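Local atomic coordinates of DUF1993 domain-containing protein (Shewanella denitrificans, PDB entry 2OQM), a protein that is of unknown function but belongs to the DinB-like family of helical-bundle proteins and forms a dimer in the crystal. Residues 151-154 / 155-159; 166-169 / 170-174. All coordinates share one frame; numbering follows the deposited sequence.

How the contacts relate
Both contacts belong to helix 146-172, a long helix of the DinB-like four-helix bundle, contact 2 running over its C-terminal end into the loop; each is a local affair between neighbouring turns. Contact 1 (151-159) comes first along the chain and contact 2 (166-174) follows; their centres are about 22 Å apart and their nearest atoms about 7 Å, without touching. The centre of contact 1, where a proline kink interrupts the helix, lies about 9 Å from the centre of the chain; that of contact 2, where a glycine cap ends it, about 18 Å. Helices 13-50 and 69-87 pack against both, and each also touches the second subunit, so this one helix serves bundle core and dimer interface alike.

Contact 1 of 2, residues 151-154 / 155-159; sequences IEHA and IPNLY. With EDO (1,2-ethanediol), chain G; EDO (1,2-ethanediol), chain S; EDO (1,2-ethanediol), chain F.
Ile151 O accepts a hydrogen bond from O1 of a 1,2-ethanediol at 2.6 Å and has Pro156 CD against it at 3.2 Å, at a proline kink in helix 146-172 of the bundle. The pi-type turn here carries its usual helical donor, Ile155 N, 4.9 Å away from Ile151 O. Pro156, having no N-H, denies Glu152 O its bond from four residues on and packs CG 3.6 Å from that oxygen instead. The diol, probably from the crystallisation liquor, is also bonded to Leu24 O and Tyr159 OH of the second subunit. Past the kink ordinary helical bonds resume: Asn157 N donates to His153 O at 3.0 Å, and Leu158 N likewise to Ala154 O.

On another side of the helix the Asn157 amide stands almost upright over one face of the His153 imidazole, the two planes 85° apart, with ND2 3.3 Å from CE1 of His153. With its CG anti to the backbone N (chi1 -159°), the histidine has its ring placed alongside the next turn. Asparagine suits its place because its two ends do different work: OD1 accepts from Lys178 NZ of the second subunit, while ND2 donates to a water. The branched Ile155 and Leu158 meet Phe29 of helix 13-50, as befits core positions. The water that accepts from Asn157 ND2 lies 2.9 Å from His153 ND1.

Contact 2 of 2, residues 166-169 / 170-174; sequences YGIL and RHNGV. With EDO (1,2-ethanediol), chain T.
Leu169 O is reached by Val174 N, five residues on, at 3.1 Å, because Gly173 turns the chain back with a phi of 117°. This is a Schellman motif, and it ends helix 146-172 of the four-helix bundle. Its second bond runs from Gly173 N to Arg170 O at 3.0 Å, and Asn172 N and Gly173 N make weak, bent hydrogen bonds to Leu169 O. Glycine suits the turning point, since any CB there would be jammed against the carbonyl O of Asn172.

Asn172 closes the last turn with its own side chain. Its ND2 donates to Ile168 O at 2.9 Å along a nearly straight line (176°), the oxygen lying in the amide plane, while its backbone N reaches the same oxygen from the opposite face at 3.2 Å. The amide nitrogen is also bonded to Ser60 OG and so ties the helix end to the neighbouring loop. An alanine here would remove the amide and is likely to leave Ile168 O with the longer backbone bond alone and Ser60 OG without this partner.

Val174, just past the glycine, folds back on Leu169 of the last turn, the apolar contact that usually accompanies a Schellman motif; Leu169 also packs on Ala43 and Val174 on Phe46 of helix 13-50. With CG1 anti to the backbone N (chi1 -180°), Val174 sets CG2 beside that N and 3.4 Å from Leu169 O. The two side chains lie alongside each other, Leu169 CB 4.0 Å from Val174 CB.

Contact 1 of 2, residues 151-154 / 155-159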
loop_
_atom_site.group_PDB
_atom_site.type_symbol
_atom_site.label_atom_id
_atom_site.label_comp_id
_atom_site.label_asym_id
_atom_site.label_seq_id
_atom_site.Cartn_x
_atom_site.Cartn_y
_atom_site.Cartn_z
ATOM N N ILE A 151 -7.764 1.645 7.590
ATOM C CA ILE A 151 -6.359 1.429 7.911
ATOM C C ILE A 151 -5.891 0.023 7.573
ATOM O O ILE A 151 -4.782 -0.152 7.025
ATOM C CB ILE A 151 -6.097 1.776 9.368
ATOM C CG1 ILE A 151 -6.322 3.292 9.573
ATOM C CG2 ILE A 151 -4.687 1.324 9.799
ATOM C CD1 ILE A 151 -5.885 3.823 11.007
ATOM N N GLU A 152 -6.739 -0.959 7.891
ATOM C CA GLU A 152 -6.349 -2.360 7.856
ATOM C C GLU A 152 -6.819 -3.082 6.617
ATOM O O GLU A 152 -6.294 -4.152 6.327
ATOM C CB GLU A 152 -6.801 -3.112 9.146
ATOM C CG GLU A 152 -6.261 -2.428 10.424
ATOM C CD GLU A 152 -6.445 -3.267 11.691
ATOM O OE1 GLU A 152 -6.199 -4.479 11.654
ATOM O OE2 GLU A 152 -6.849 -2.674 12.696
ATOM N N HIS A 153 -7.797 -2.522 5.912
ATOM C CA HIS A 153 -8.412 -3.214 4.794
ATOM C C HIS A 153 -8.295 -2.427 3.459
ATOM O O HIS A 153 -7.493 -2.814 2.572
ATOM C CB HIS A 153 -9.868 -3.546 5.102
ATOM C CG HIS A 153 -10.430 -4.666 4.269
ATOM N ND1 HIS A 153 -10.964 -4.476 3.002
ATOM C CD2 HIS A 153 -10.552 -5.991 4.524
ATOM C CE1 HIS A 153 -11.355 -5.641 2.515
ATOM N NE2 HIS A 153 -11.118 -6.574 3.418
ATOM N N ALA A 154 -9.020 -1.305 3.366
ATOM C CA ALA A 154 -9.077 -0.500 2.162
ATOM C C ALA A 154 -7.715 0.041 1.750
ATOM O O ALA A 154 -7.324 -0.079 0.585
ATOM C CB ALA A 154 -10.110 0.675 2.286
ATOM N N ILE A 155 -6.964 0.647 2.662
ATOM C CA ILE A 155 -5.682 1.199 2.259
ATOM C C ILE A 155 -4.693 0.117 1.773
ATOM O O ILE A 155 -4.119 0.208 0.696
ATOM C CB ILE A 155 -5.063 2.138 3.347
ATOM C CG1 ILE A 155 -5.917 3.431 3.474
ATOM C CG2 ILE A 155 -3.658 2.510 2.956
ATOM C CD1 ILE A 155 -5.658 4.323 4.737
ATOM N N PRO A 156 -4.460 -0.930 2.576
ATOM C CA PRO A 156 -3.555 -1.998 2.063
ATOM C C PRO A 156 -3.960 -2.571 0.754
ATOM O O PRO A 156 -3.105 -2.859 -0.056
ATOM C CB PRO A 156 -3.618 -3.069 3.150
ATOM C CG PRO A 156 -3.935 -2.264 4.423
ATOM C CD PRO A 156 -4.836 -1.130 3.989
ATOM N N ASN A 157 -5.262 -2.750 0.532
ATOM C CA ASN A 157 -5.734 -3.335 -0.690
ATOM C C ASN A 157 -5.517 -2.436 -1.919
ATOM O O ASN A 157 -5.159 -2.904 -3.019
ATOM C CB ASN A 157 -7.231 -3.658 -0.563
ATOM C CG ASN A 157 -7.508 -5.089 -0.039
ATOM O OD1 ASN A 157 -6.731 -5.987 -0.256
ATOM N ND2 ASN A 157 -8.637 -5.265 0.661
ATOM N N LEU A 158 -5.763 -1.160 -1.761
ATOM C CA LEU A 158 -5.564 -0.221 -2.858
ATOM C C LEU A 158 -4.108 -0.276 -3.303
ATOM O O LEU A 158 -3.822 -0.411 -4.489
ATOM C CB LEU A 158 -5.906 1.206 -2.408
ATOM C CG LEU A 158 -5.973 2.401 -3.370
ATOM C CD1 LEU A 158 -4.626 3.011 -3.476
ATOM C CD2 LEU A 158 -6.565 2.083 -4.676
ATOM N N TYR A 159 -3.179 -0.209 -2.354
ATOM C CA TYR A 159 -1.747 -0.244 -2.710
ATOM C C TYR A 159 -1.291 -1.620 -3.254
ATOM O O TYR A 159 -0.408 -1.686 -4.104
ATOM C CB TYR A 159 -0.858 0.213 -1.547
ATOM C CG TYR A 159 -0.969 1.717 -1.339
ATOM C CD1 TYR A 159 -0.577 2.601 -2.314
ATOM C CD2 TYR A 159 -1.596 2.250 -0.210
ATOM C CE1 TYR A 159 -0.730 3.971 -2.165
ATOM C CE2 TYR A 159 -1.733 3.639 -0.057
ATOM C CZ TYR A 159 -1.321 4.491 -1.040
ATOM O OH TYR A 159 -1.413 5.880 -0.857
HETATM C C1 EDO G . -3.519 6.197 2.617
HETATM O O1 EDO G . -4.083 6.306 1.328
HETATM C C2 EDO G . -2.239 7.007 2.693
HETATM O O2 EDO G . -1.348 6.587 1.679
HETATM C C1 EDO S . -2.403 2.493 6.314
HETATM O O1 EDO S . -2.758 1.126 6.050
HETATM C C2 EDO S . -1.412 2.775 7.399
HETATM O O2 EDO S . -0.140 2.230 7.150
HETATM C C1 EDO F . -6.072 1.003 13.691
HETATM O O1 EDO F . -6.785 0.029 12.918
HETATM C C2 EDO F . -4.744 0.437 14.186
HETATM O O2 EDO F . -3.713 0.563 13.183
HETATM O O HOH W 1 -10.912 -2.890 0.551
#

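Contact 2 of 2, residues 166-169 / 170-174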
loop_
_atom_site.group_PDB
_atom_site.type_symbol
_atom_site.label_atom_id
_atom_site.label_comp_id
_atom_site.label_asym_id
_atom_site.label_seq_id
_atom_site.Cartn_x
_atom_site.Cartn_y
_atom_site.Cartn_z
ATOM N N TYR A 166 1.593 -2.439 -11.399
ATOM C CA TYR A 166 2.907 -1.955 -11.695
ATOM C C TYR A 166 3.893 -3.090 -11.954
ATOM O O TYR A 166 4.636 -3.064 -12.915
ATOM C CB TYR A 166 3.350 -1.095 -10.536
ATOM C CG TYR A 166 4.742 -0.540 -10.542
ATOM C CD1 TYR A 166 5.845 -1.354 -10.251
ATOM C CD2 TYR A 166 4.978 0.860 -10.751
ATOM C CE1 TYR A 166 7.126 -0.830 -10.273
ATOM C CE2 TYR A 166 6.239 1.374 -10.691
ATOM C CZ TYR A 166 7.309 0.542 -10.439
ATOM O OH TYR A 166 8.567 1.093 -10.352
ATOM N N GLY A 167 3.900 -4.094 -11.073
ATOM C CA GLY A 167 4.769 -5.255 -11.202
ATOM C C GLY A 167 4.587 -6.051 -12.489
ATOM O O GLY A 167 5.537 -6.496 -13.115
ATOM N N ILE A 168 3.330 -6.234 -12.889
ATOM C CA ILE A 168 3.057 -6.900 -14.147
ATOM C C ILE A 168 3.747 -6.145 -15.286
ATOM O O ILE A 168 4.385 -6.766 -16.140
ATOM C CB ILE A 168 1.529 -7.084 -14.424
ATOM C CG1 ILE A 168 0.921 -8.052 -13.406
ATOM C CG2 ILE A 168 1.311 -7.668 -15.829
ATOM C CD1 ILE A 168 -0.607 -8.067 -13.378
ATOM N N LEU A 169 3.603 -4.819 -15.318
ATOM C CA LEU A 169 4.153 -4.028 -16.414
ATOM C C LEU A 169 5.659 -4.061 -16.378
ATOM O O LEU A 169 6.323 -4.274 -17.378
ATOM C CB LEU A 169 3.653 -2.607 -16.345
ATOM C CG LEU A 169 2.166 -2.507 -16.678
ATOM C CD1 LEU A 169 1.656 -1.091 -16.280
ATOM C CD2 LEU A 169 1.991 -2.823 -18.184
ATOM N N ARG A 170 6.191 -3.881 -15.198
ATOM C CA ARG A 170 7.636 -3.897 -14.995
ATOM C C ARG A 170 8.259 -5.231 -15.426
ATOM O O ARG A 170 9.276 -5.280 -16.129
ATOM C CB ARG A 170 7.901 -3.628 -13.517
ATOM C CG ARG A 170 9.322 -3.361 -13.155
ATOM C CD ARG A 170 9.881 -2.121 -13.827
ATOM N NE ARG A 170 11.306 -2.002 -13.565
ATOM C CZ ARG A 170 11.834 -1.394 -12.505
ATOM N NH1 ARG A 170 11.078 -0.803 -11.594
ATOM N NH2 ARG A 170 13.151 -1.357 -12.360
ATOM N N HIS A 171 7.616 -6.319 -15.053
ATOM C CA HIS A 171 8.034 -7.670 -15.404
ATOM C C HIS A 171 8.091 -7.872 -16.907
ATOM O O HIS A 171 8.936 -8.602 -17.407
ATOM C CB HIS A 171 7.063 -8.662 -14.714
ATOM C CG HIS A 171 7.292 -10.110 -15.035
ATOM N ND1 HIS A 171 8.406 -10.795 -14.620
ATOM C CD2 HIS A 171 6.502 -11.018 -15.662
ATOM C CE1 HIS A 171 8.325 -12.056 -15.027
ATOM N NE2 HIS A 171 7.180 -12.218 -15.672
ATOM N N ASN A 172 7.165 -7.246 -17.629
ATOM C CA ASN A 172 7.080 -7.341 -19.079
ATOM C C ASN A 172 8.050 -6.429 -19.818
ATOM O O ASN A 172 8.198 -6.564 -21.025
ATOM C CB ASN A 172 5.643 -7.068 -19.537
ATOM C CG ASN A 172 4.810 -8.310 -19.549
ATOM O OD1 ASN A 172 4.789 -9.002 -20.563
ATOM N ND2 ASN A 172 4.121 -8.618 -18.407
ATOM N N GLY A 173 8.705 -5.528 -19.085
ATOM C CA GLY A 173 9.772 -4.669 -19.606
ATOM C C GLY A 173 9.497 -3.165 -19.592
ATOM O O GLY A 173 10.360 -2.382 -19.992
ATOM N N VAL A 174 8.298 -2.763 -19.150
ATOM C CA VAL A 174 7.942 -1.368 -19.100
ATOM C C VAL A 174 8.813 -0.644 -18.094
ATOM O O VAL A 174 8.889 -1.045 -16.969
ATOM C CB VAL A 174 6.470 -1.183 -18.747
ATOM C CG1 VAL A 174 6.082 0.342 -18.703
ATOM C CG2 VAL A 174 5.649 -1.897 -19.737
HETATM C C1 EDO T . 12.844 -11.136 -15.658
HETATM O O1 EDO T . 12.798 -10.917 -14.255
HETATM C C2 EDO T . 11.528 -10.724 -16.354
HETATM O O2 EDO T . 11.534 -9.325 -16.725
HETATM O O HOH W 2 10.828 -0.173 -9.146
#